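Local coordinates for protein ATP-dependent RNA helicase HrpB (Escherichia coli, PDB 6EUD) that hydrolyses ATP to ADP and phosphate as a DExH-box NTPase of the DEAH/RHA type and binds single-stranded RNA, at residues A[16-21]-A[44-50]; A[734-739]-A[793-799]. All coordinates share one frame. Numbering follows the deposited sequence.

Overall arrangement
The two contacts belong to different parts of the helicase, their centres about 90 Å apart and their nearest atoms about 74 Å apart. Contact 1 joins the end of helix 13-20 to the end of helix 40-45 and the turn after it, within the ATP-binding domain; contact 2 joins two loops of the C-terminal region, one following strand 729-733 and the other following helix 779-789. Each is partly buried. In contact 1 leucines pack inward against the central sheet, while a histidine-carboxylate hydrogen bond closes the outer side. Contact 2 relies on aromatic, proline and methionine packing, and its one hydrogen bond across the segments runs between backbone atoms.

Contact 1 (A[16-21]-A[44-50]); sequences LLTALD and LLAHPGI
Leu44, His47 and Leu17 carry most of this contact. Residues 16-20 are the last turn of helix 13-20, with Leu20 N bonded to Leu16 O and Asp21 N to Leu17 O; Asp21 is the first residue to leave helical angles. In the other segment, helical Leu44 and Leu45 lead into a type I turn from His47 to Ile50. The CA atoms pair Leu17 with Leu44 at 7.7 Å and Asp21 with Gly49 at 6.3 Å. Leu44 (chi1 m, chi2 t) brings its CD2 to 3.5 Å from Leu17 CD2 and 3.6 Å from Leu20 CD2, and Leu20 CD2 also meets Ile50 CD1 at 3.7 Å. The inner leucines, Leu16, Leu20 and Leu44, belong to the helix-sheet packing of a P-loop NTPase domain of RecA-like fold: Leu16 and Leu20 rest on Val26 of the strand 26-29, which precedes the predicted ATP-binding loop, while Leu44 reaches Leu156 of strand 154-159 and Leu122 of strand 120-125. His47, with chi1 t, extends toward helix 13-20. Leu17 (chi1 m, chi2 t) sets CD2 over its ring face in a CH-pi contact, 4.0 Å from the centroid, and Leu17 CD1 lies 3.8 Å from His47 ND1. At the ring edge His47 NE2 donates to Asp21 OD2 at 2.8 Å, an almost straight hydrogen bond (162°). Asp21 OD1 also forms a salt bridge with Lys154.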
ATOM      1  N   LEU A  16     -32.257  -2.016  20.091  1.00105.76           N
ATOM      2  CA  LEU A  16     -30.817  -1.931  20.317  1.00100.75           C
ATOM      3  C   LEU A  16     -30.407  -2.497  21.675  1.00 95.50           C
ATOM      4  O   LEU A  16     -29.408  -3.212  21.782  1.00 91.94           O
ATOM      5  CB  LEU A  16     -30.347  -0.481  20.210  1.00101.83           C
ATOM      6  CG  LEU A  16     -28.850  -0.314  19.961  1.00100.46           C
ATOM      7  CD1 LEU A  16     -28.465  -0.943  18.634  1.00 97.07           C
ATOM      8  CD2 LEU A  16     -28.457   1.148  20.007  1.00101.59           C
ATOM      9  N   LEU A  17     -31.173  -2.161  22.707  1.00 93.75           N
ATOM     10  CA  LEU A  17     -30.885  -2.647  24.045  1.00 88.75           C
ATOM     11  C   LEU A  17     -30.981  -4.168  24.087  1.00 85.94           C
ATOM     12  O   LEU A  17     -30.134  -4.824  24.689  1.00 79.24           O
ATOM     13  CB  LEU A  17     -31.834  -2.020  25.060  1.00 91.65           C
ATOM     14  CG  LEU A  17     -31.751  -0.499  25.154  1.00 81.26           C
ATOM     15  CD1 LEU A  17     -32.684   0.020  26.232  1.00 85.86           C
ATOM     16  CD2 LEU A  17     -30.335  -0.076  25.421  1.00 78.67           C
ATOM     17  N   THR A  18     -32.000  -4.723  23.431  1.00 87.07           N
ATOM     18  CA  THR A  18     -32.184  -6.174  23.361  1.00 91.55           C
ATOM     19  C   THR A  18     -30.990  -6.866  22.693  1.00 88.91           C
ATOM     20  O   THR A  18     -30.501  -7.883  23.184  1.00 89.53           O
ATOM     21  CB  THR A  18     -33.470  -6.552  22.599  1.00 85.02           C
ATOM     22  OG1 THR A  18     -34.612  -6.012  23.279  1.00 96.04           O
ATOM     23  CG2 THR A  18     -33.608  -8.062  22.507  1.00 87.34           C
ATOM     24  N   ALA A  19     -30.523  -6.309  21.577  1.00 84.30           N
ATOM     25  CA  ALA A  19     -29.348  -6.846  20.885  1.00 84.61           C
ATOM     26  C   ALA A  19     -28.071  -6.582  21.678  1.00 84.35           C
ATOM     27  O   ALA A  19     -27.148  -7.404  21.691  1.00 83.59           O
ATOM     28  CB  ALA A  19     -29.228  -6.247  19.485  1.00 83.53           C
ATOM     29  N   LEU A  20     -28.025  -5.424  22.329  1.00 84.97           N
ATOM     30  CA  LEU A  20     -26.870  -5.027  23.119  1.00 86.06           C
ATOM     31  C   LEU A  20     -26.570  -6.062  24.207  1.00 89.86           C
ATOM     32  O   LEU A  20     -25.422  -6.483  24.379  1.00 85.06           O
ATOM     33  CB  LEU A  20     -27.110  -3.643  23.733  1.00 86.16           C
ATOM     34  CG  LEU A  20     -25.911  -2.695  23.689  1.00 80.67           C
ATOM     35  CD1 LEU A  20     -25.182  -2.813  22.365  1.00 71.75           C
ATOM     36  CD2 LEU A  20     -26.382  -1.275  23.907  1.00 81.54           C
ATOM     37  N   ASP A  21     -27.621  -6.486  24.906  1.00 94.71           N
ATOM     38  CA  ASP A  21     -27.516  -7.453  25.993  1.00 97.59           C
ATOM     39  C   ASP A  21     -27.672  -8.894  25.497  1.00 99.46           C
ATOM     40  O   ASP A  21     -28.148  -9.760  26.230  1.00106.54           O
ATOM     41  CB  ASP A  21     -28.578  -7.161  27.062  1.00100.85           C
ATOM     42  CG  ASP A  21     -28.672  -5.681  27.421  1.00 98.82           C
ATOM     43  OD1 ASP A  21     -27.637  -4.986  27.416  1.00 95.97           O
ATOM     44  OD2 ASP A  21     -29.794  -5.212  27.707  1.00101.58           O
ATOM     45  N   LEU A  44     -27.536   4.460  26.661  1.00101.62           N
ATOM     46  CA  LEU A  44     -26.812   3.214  26.883  1.00 95.17           C
ATOM     47  C   LEU A  44     -26.029   3.311  28.203  1.00 98.79           C
ATOM     48  O   LEU A  44     -25.683   2.301  28.820  1.00105.98           O
ATOM     49  CB  LEU A  44     -25.875   2.921  25.705  1.00 81.26           C
ATOM     50  CG  LEU A  44     -26.526   2.889  24.319  1.00 74.33           C
ATOM     51  CD1 LEU A  44     -25.557   2.424  23.256  1.00 67.20           C
ATOM     52  CD2 LEU A  44     -27.756   2.009  24.306  1.00 77.76           C
ATOM     53  N   LEU A  45     -25.766   4.542  28.628  1.00 94.42           N
ATOM     54  CA  LEU A  45     -25.086   4.801  29.889  1.00 89.85           C
ATOM     55  C   LEU A  45     -26.037   4.574  31.058  1.00 92.83           C
ATOM     56  O   LEU A  45     -25.666   3.980  32.069  1.00 92.87           O
ATOM     57  CB  LEU A  45     -24.545   6.229  29.907  1.00 88.23           C
ATOM     58  CG  LEU A  45     -23.567   6.548  31.027  1.00 89.68           C
ATOM     59  CD1 LEU A  45     -22.396   5.589  30.933  1.00 86.30           C
ATOM     60  CD2 LEU A  45     -23.106   7.996  30.945  1.00 89.74           C
ATOM     61  N   ALA A  46     -27.271   5.050  30.891  1.00 97.09           N
ATOM     62  CA  ALA A  46     -28.316   4.946  31.900  1.00103.39           C
ATOM     63  C   ALA A  46     -28.922   3.547  31.933  1.00106.51           C
ATOM     64  O   ALA A  46     -29.574   3.169  32.906  1.00113.84           O
ATOM     65  CB  ALA A  46     -29.391   5.983  31.639  1.00 96.63           C
ATOM     66  N   HIS A  47     -28.703   2.784  30.863  1.00106.86           N
ATOM     67  CA  HIS A  47     -29.164   1.393  30.778  1.00112.35           C
ATOM     68  C   HIS A  47     -28.322   0.471  31.659  1.00116.41           C
ATOM     69  O   HIS A  47     -27.103   0.371  31.472  1.00112.56           O
ATOM     70  CB  HIS A  47     -29.128   0.895  29.328  1.00111.85           C
ATOM     71  CG  HIS A  47     -29.593  -0.521  29.158  1.00115.01           C
ATOM     72  ND1 HIS A  47     -30.874  -0.928  29.467  1.00119.93           N
ATOM     73  CD2 HIS A  47     -28.950  -1.623  28.705  1.00112.29           C
ATOM     74  CE1 HIS A  47     -30.999  -2.219  29.214  1.00118.74           C
ATOM     75  NE2 HIS A  47     -29.846  -2.665  28.750  1.00114.28           N
ATOM     76  N   PRO A  48     -28.979  -0.223  32.610  1.00121.53           N
ATOM     77  CA  PRO A  48     -28.311  -1.063  33.612  1.00123.54           C
ATOM     78  C   PRO A  48     -27.623  -2.286  33.006  1.00123.58           C
ATOM     79  O   PRO A  48     -26.771  -2.892  33.657  1.00124.86           O
ATOM     80  CB  PRO A  48     -29.459  -1.483  34.537  1.00127.56           C
ATOM     81  CG  PRO A  48     -30.662  -1.433  33.677  1.00126.51           C
ATOM     82  CD  PRO A  48     -30.445  -0.282  32.737  1.00123.09           C
ATOM     83  N   GLY A  49     -27.983  -2.636  31.774  1.00122.94           N
ATOM     84  CA  GLY A  49     -27.363  -3.755  31.089  1.00120.56           C
ATOM     85  C   GLY A  49     -25.887  -3.534  30.808  1.00117.24           C
ATOM     86  O   GLY A  49     -25.097  -4.481  30.814  1.00115.58           O
ATOM     87  N   ILE A  50     -25.517  -2.280  30.557  1.00117.36           N
ATOM     88  CA  ILE A  50     -24.125  -1.911  30.304  1.00117.45           C
ATOM     89  C   ILE A  50     -23.394  -1.671  31.628  1.00121.49           C
ATOM     90  O   ILE A  50     -23.903  -0.969  32.506  1.00124.52           O
ATOM     91  CB  ILE A  50     -24.023  -0.651  29.402  1.00 85.60           C
ATOM     92  CG1 ILE A  50     -24.079  -1.039  27.923  1.00 82.07           C
ATOM     93  CG2 ILE A  50     -22.738   0.114  29.670  1.00 84.50           C
ATOM     94  CD1 ILE A  50     -25.403  -1.634  27.475  1.00 84.94           C
TER

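Contact 2 (A[734-739]-A[793-799]); sequences MQEMFG and HVWPDDP
Residues 734-736 form a short 3-10 turn, with Met737 N bonded to Met734 O, and Phe738 then extends into Gly739 at positive phi (103°). The facing segment, 793-799, has no regular helix or strand. CA atoms come nearest at Gln735-Trp795 (7.8 Å) and Phe738-Pro799 (5.0 Å). His793 lies at the outer edge, its CD2 4.4 Å from Gln735 OE1. Next, Val794 presents its O to the edge of the Phe738 ring, 4.0 Å from CE2. Trp795 (chi1 m, chi2 98°) turns its indole inward: CZ3 meets Met734 CE at 3.6 Å and CH2 lies 3.8 Å from Gln735 OE1, while NE1 is hydrogen-bonded to Tyr790 O. Pro796 sets CG over the face of Phe738 (chi1 m), a CH-pi contact 4.2 Å from the centroid, and its CD is 3.6 Å from Phe738 CE2. After Asp797 and Asp798, Pro799 places CB 3.5 Å from Phe738 CD1 and its O accepts from Gly739 N at 2.8 Å (150°). The arrangement is aromatic-proline packing between loops, laying the chain beyond helix 779-789 against the 3-10 turn and loop that follow strand 729-733 in the mixed sheet of the HrpB C-terminal region.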
ATOM      1  N   MET A 734      13.424 -43.253 -37.018  1.00 46.52           N
ATOM      2  CA  MET A 734      12.213 -44.034 -36.823  1.00 45.68           C
ATOM      3  C   MET A 734      12.522 -45.500 -36.565  1.00 48.74           C
ATOM      4  O   MET A 734      11.927 -46.118 -35.690  1.00 50.72           O
ATOM      5  CB  MET A 734      11.310 -43.901 -38.043  1.00 45.88           C
ATOM      6  CG  MET A 734       9.991 -44.644 -37.931  1.00 48.00           C
ATOM      7  SD  MET A 734       8.936 -44.407 -39.378  1.00 59.48           S
ATOM      8  CE  MET A 734       9.886 -45.204 -40.669  1.00 51.74           C
ATOM      9  N   GLN A 735      13.476 -46.040 -37.311  1.00 47.57           N
ATOM     10  CA  GLN A 735      13.836 -47.456 -37.203  1.00 52.34           C
ATOM     11  C   GLN A 735      14.205 -47.850 -35.753  1.00 49.89           C
ATOM     12  O   GLN A 735      13.995 -48.997 -35.338  1.00 50.68           O
ATOM     13  CB  GLN A 735      14.993 -47.778 -38.172  1.00 52.64           C
ATOM     14  CG  GLN A 735      16.311 -47.118 -37.797  1.00 59.23           C
ATOM     15  CD  GLN A 735      17.084 -46.563 -38.980  1.00 65.01           C
ATOM     16  OE1 GLN A 735      16.532 -46.342 -40.051  1.00 71.02           O
ATOM     17  NE2 GLN A 735      18.369 -46.312 -38.777  1.00 64.81           N
ATOM     18  N   GLU A 736      14.725 -46.890 -34.987  1.00 42.64           N
ATOM     19  CA  GLU A 736      15.174 -47.159 -33.629  1.00 43.08           C
ATOM     20  C   GLU A 736      14.015 -47.236 -32.633  1.00 44.42           C
ATOM     21  O   GLU A 736      14.172 -47.729 -31.525  1.00 45.23           O
ATOM     22  CB  GLU A 736      16.174 -46.093 -33.176  1.00 46.27           C
ATOM     23  CG  GLU A 736      17.508 -46.121 -33.923  1.00 52.38           C
ATOM     24  CD  GLU A 736      18.685 -45.679 -33.051  1.00 56.32           C
ATOM     25  OE1 GLU A 736      18.959 -44.456 -32.938  1.00 57.37           O
ATOM     26  OE2 GLU A 736      19.336 -46.568 -32.466  1.00 57.37           O
ATOM     27  N   MET A 737      12.847 -46.741 -33.024  1.00 46.67           N
ATOM     28  CA  MET A 737      11.690 -46.755 -32.132  1.00 45.48           C
ATOM     29  C   MET A 737      10.838 -48.021 -32.282  1.00 45.70           C
ATOM     30  O   MET A 737       9.776 -48.140 -31.664  1.00 49.79           O
ATOM     31  CB  MET A 737      10.829 -45.523 -32.382  1.00 37.12           C
ATOM     32  CG  MET A 737      11.525 -44.219 -32.054  1.00 38.64           C
ATOM     33  SD  MET A 737      12.109 -44.205 -30.364  1.00 46.70           S
ATOM     34  CE  MET A 737      10.563 -44.503 -29.458  1.00 43.50           C
ATOM     35  N   PHE A 738      11.289 -48.962 -33.104  1.00 43.51           N
ATOM     36  CA  PHE A 738      10.549 -50.211 -33.267  1.00 48.11           C
ATOM     37  C   PHE A 738      10.486 -51.016 -31.974  1.00 49.07           C
ATOM     38  O   PHE A 738      11.499 -51.208 -31.292  1.00 52.22           O
ATOM     39  CB  PHE A 738      11.178 -51.070 -34.361  1.00 51.76           C
ATOM     40  CG  PHE A 738      11.015 -50.511 -35.733  1.00 50.93           C
ATOM     41  CD1 PHE A 738      10.050 -49.553 -35.990  1.00 53.04           C
ATOM     42  CD2 PHE A 738      11.825 -50.938 -36.765  1.00 47.30           C
ATOM     43  CE1 PHE A 738       9.897 -49.031 -37.261  1.00 54.87           C
ATOM     44  CE2 PHE A 738      11.676 -50.420 -38.031  1.00 50.34           C
ATOM     45  CZ  PHE A 738      10.710 -49.466 -38.282  1.00 51.02           C
ATOM     46  N   GLY A 739       9.299 -51.511 -31.648  1.00 50.70           N
ATOM     47  CA  GLY A 739       9.127 -52.301 -30.443  1.00 53.90           C
ATOM     48  C   GLY A 739       8.481 -51.510 -29.320  1.00 55.96           C
ATOM     49  O   GLY A 739       8.016 -52.081 -28.328  1.00 55.95           O
ATOM     50  N   HIS A 793      16.642 -51.839 -45.976  1.00 79.77           N
ATOM     51  CA  HIS A 793      16.194 -51.936 -44.589  1.00 79.80           C
ATOM     52  C   HIS A 793      14.886 -52.709 -44.466  1.00 79.52           C
ATOM     53  O   HIS A 793      14.075 -52.723 -45.391  1.00 79.13           O
ATOM     54  CB  HIS A 793      16.006 -50.547 -43.972  1.00 79.61           C
ATOM     55  CG  HIS A 793      17.286 -49.840 -43.671  1.00 80.64           C
ATOM     56  ND1 HIS A 793      18.009 -49.170 -44.632  1.00 81.37           N
ATOM     57  CD2 HIS A 793      17.980 -49.709 -42.515  1.00 81.93           C
ATOM     58  CE1 HIS A 793      19.092 -48.652 -44.083  1.00 80.60           C
ATOM     59  NE2 HIS A 793      19.097 -48.963 -42.800  1.00 82.01           N
ATOM     60  N   VAL A 794      14.680 -53.337 -43.312  1.00 77.67           N
ATOM     61  CA  VAL A 794      13.391 -53.940 -43.011  1.00 77.21           C
ATOM     62  C   VAL A 794      12.441 -52.876 -42.441  1.00 74.56           C
ATOM     63  O   VAL A 794      12.710 -52.284 -41.394  1.00 74.86           O
ATOM     64  CB  VAL A 794      13.518 -55.112 -42.008  1.00 76.33           C
ATOM     65  CG1 VAL A 794      12.157 -55.748 -41.759  1.00 75.85           C
ATOM     66  CG2 VAL A 794      14.509 -56.143 -42.506  1.00 76.38           C
ATOM     67  N   TRP A 795      11.344 -52.628 -43.148  1.00 71.54           N
ATOM     68  CA  TRP A 795      10.288 -51.737 -42.688  1.00 68.57           C
ATOM     69  C   TRP A 795       9.021 -52.541 -42.432  1.00 73.17           C
ATOM     70  O   TRP A 795       8.195 -52.709 -43.329  1.00 82.75           O
ATOM     71  CB  TRP A 795      10.033 -50.637 -43.715  1.00 65.64           C
ATOM     72  CG  TRP A 795      11.291 -49.952 -44.129  1.00 65.18           C
ATOM     73  CD1 TRP A 795      12.026 -50.196 -45.253  1.00 65.21           C
ATOM     74  CD2 TRP A 795      11.990 -48.926 -43.407  1.00 64.02           C
ATOM     75  NE1 TRP A 795      13.128 -49.373 -45.287  1.00 66.48           N
ATOM     76  CE2 TRP A 795      13.130 -48.586 -44.162  1.00 65.34           C
ATOM     77  CE3 TRP A 795      11.757 -48.256 -42.203  1.00 62.28           C
ATOM     78  CZ2 TRP A 795      14.035 -47.604 -43.750  1.00 62.73           C
ATOM     79  CZ3 TRP A 795      12.657 -47.281 -41.800  1.00 60.49           C
ATOM     80  CH2 TRP A 795      13.785 -46.973 -42.569  1.00 59.20           C
ATOM     81  N   PRO A 796       8.862 -53.039 -41.198  1.00 70.80           N
ATOM     82  CA  PRO A 796       7.827 -54.011 -40.810  1.00 72.62           C
ATOM     83  C   PRO A 796       6.404 -53.450 -40.784  1.00 74.70           C
ATOM     84  O   PRO A 796       6.195 -52.270 -40.486  1.00 75.61           O
ATOM     85  CB  PRO A 796       8.255 -54.420 -39.403  1.00 69.75           C
ATOM     86  CG  PRO A 796       8.943 -53.205 -38.874  1.00 67.44           C
ATOM     87  CD  PRO A 796       9.663 -52.597 -40.046  1.00 66.51           C
ATOM     88  N   ASP A 797       5.435 -54.312 -41.074  1.00 76.89           N
ATOM     89  CA  ASP A 797       4.035 -53.910 -41.112  1.00 80.52           C
ATOM     90  C   ASP A 797       3.507 -53.660 -39.694  1.00 77.92           C
ATOM     91  O   ASP A 797       2.523 -52.946 -39.512  1.00 78.63           O
ATOM     92  CB  ASP A 797       3.190 -54.971 -41.835  1.00 84.74           C
ATOM     93  CG  ASP A 797       3.574 -55.132 -43.310  1.00 89.10           C
ATOM     94  OD1 ASP A 797       3.412 -54.177 -44.102  1.00 87.97           O
ATOM     95  OD2 ASP A 797       4.052 -56.225 -43.679  1.00 94.00           O
ATOM     96  N   ASP A 798       4.172 -54.228 -38.691  1.00 75.42           N
ATOM     97  CA  ASP A 798       3.784 -54.004 -37.294  1.00 74.09           C
ATOM     98  C   ASP A 798       4.967 -53.513 -36.433  1.00 68.58           C
ATOM     99  O   ASP A 798       5.454 -54.233 -35.555  1.00 64.29           O
ATOM    100  CB  ASP A 798       3.196 -55.285 -36.699  1.00 80.43           C
ATOM    101  CG  ASP A 798       2.288 -55.019 -35.516  1.00 88.48           C
ATOM    102  OD1 ASP A 798       1.056 -55.155 -35.671  1.00 93.13           O
ATOM    103  OD2 ASP A 798       2.799 -54.673 -34.431  1.00 90.97           O
ATOM    104  N   PRO A 799       5.419 -52.266 -36.671  1.00 66.08           N
ATOM    105  CA  PRO A 799       6.603 -51.704 -36.006  1.00 61.43           C
ATOM    106  C   PRO A 799       6.469 -51.615 -34.486  1.00 58.81           C
ATOM    107  O   PRO A 799       7.462 -51.764 -33.780  1.00 61.01           O
ATOM    108  CB  PRO A 799       6.721 -50.310 -36.631  1.00 61.83           C
ATOM    109  CG  PRO A 799       5.350 -49.997 -37.115  1.00 64.15           C
ATOM    110  CD  PRO A 799       4.759 -51.281 -37.547  1.00 65.62           C
TER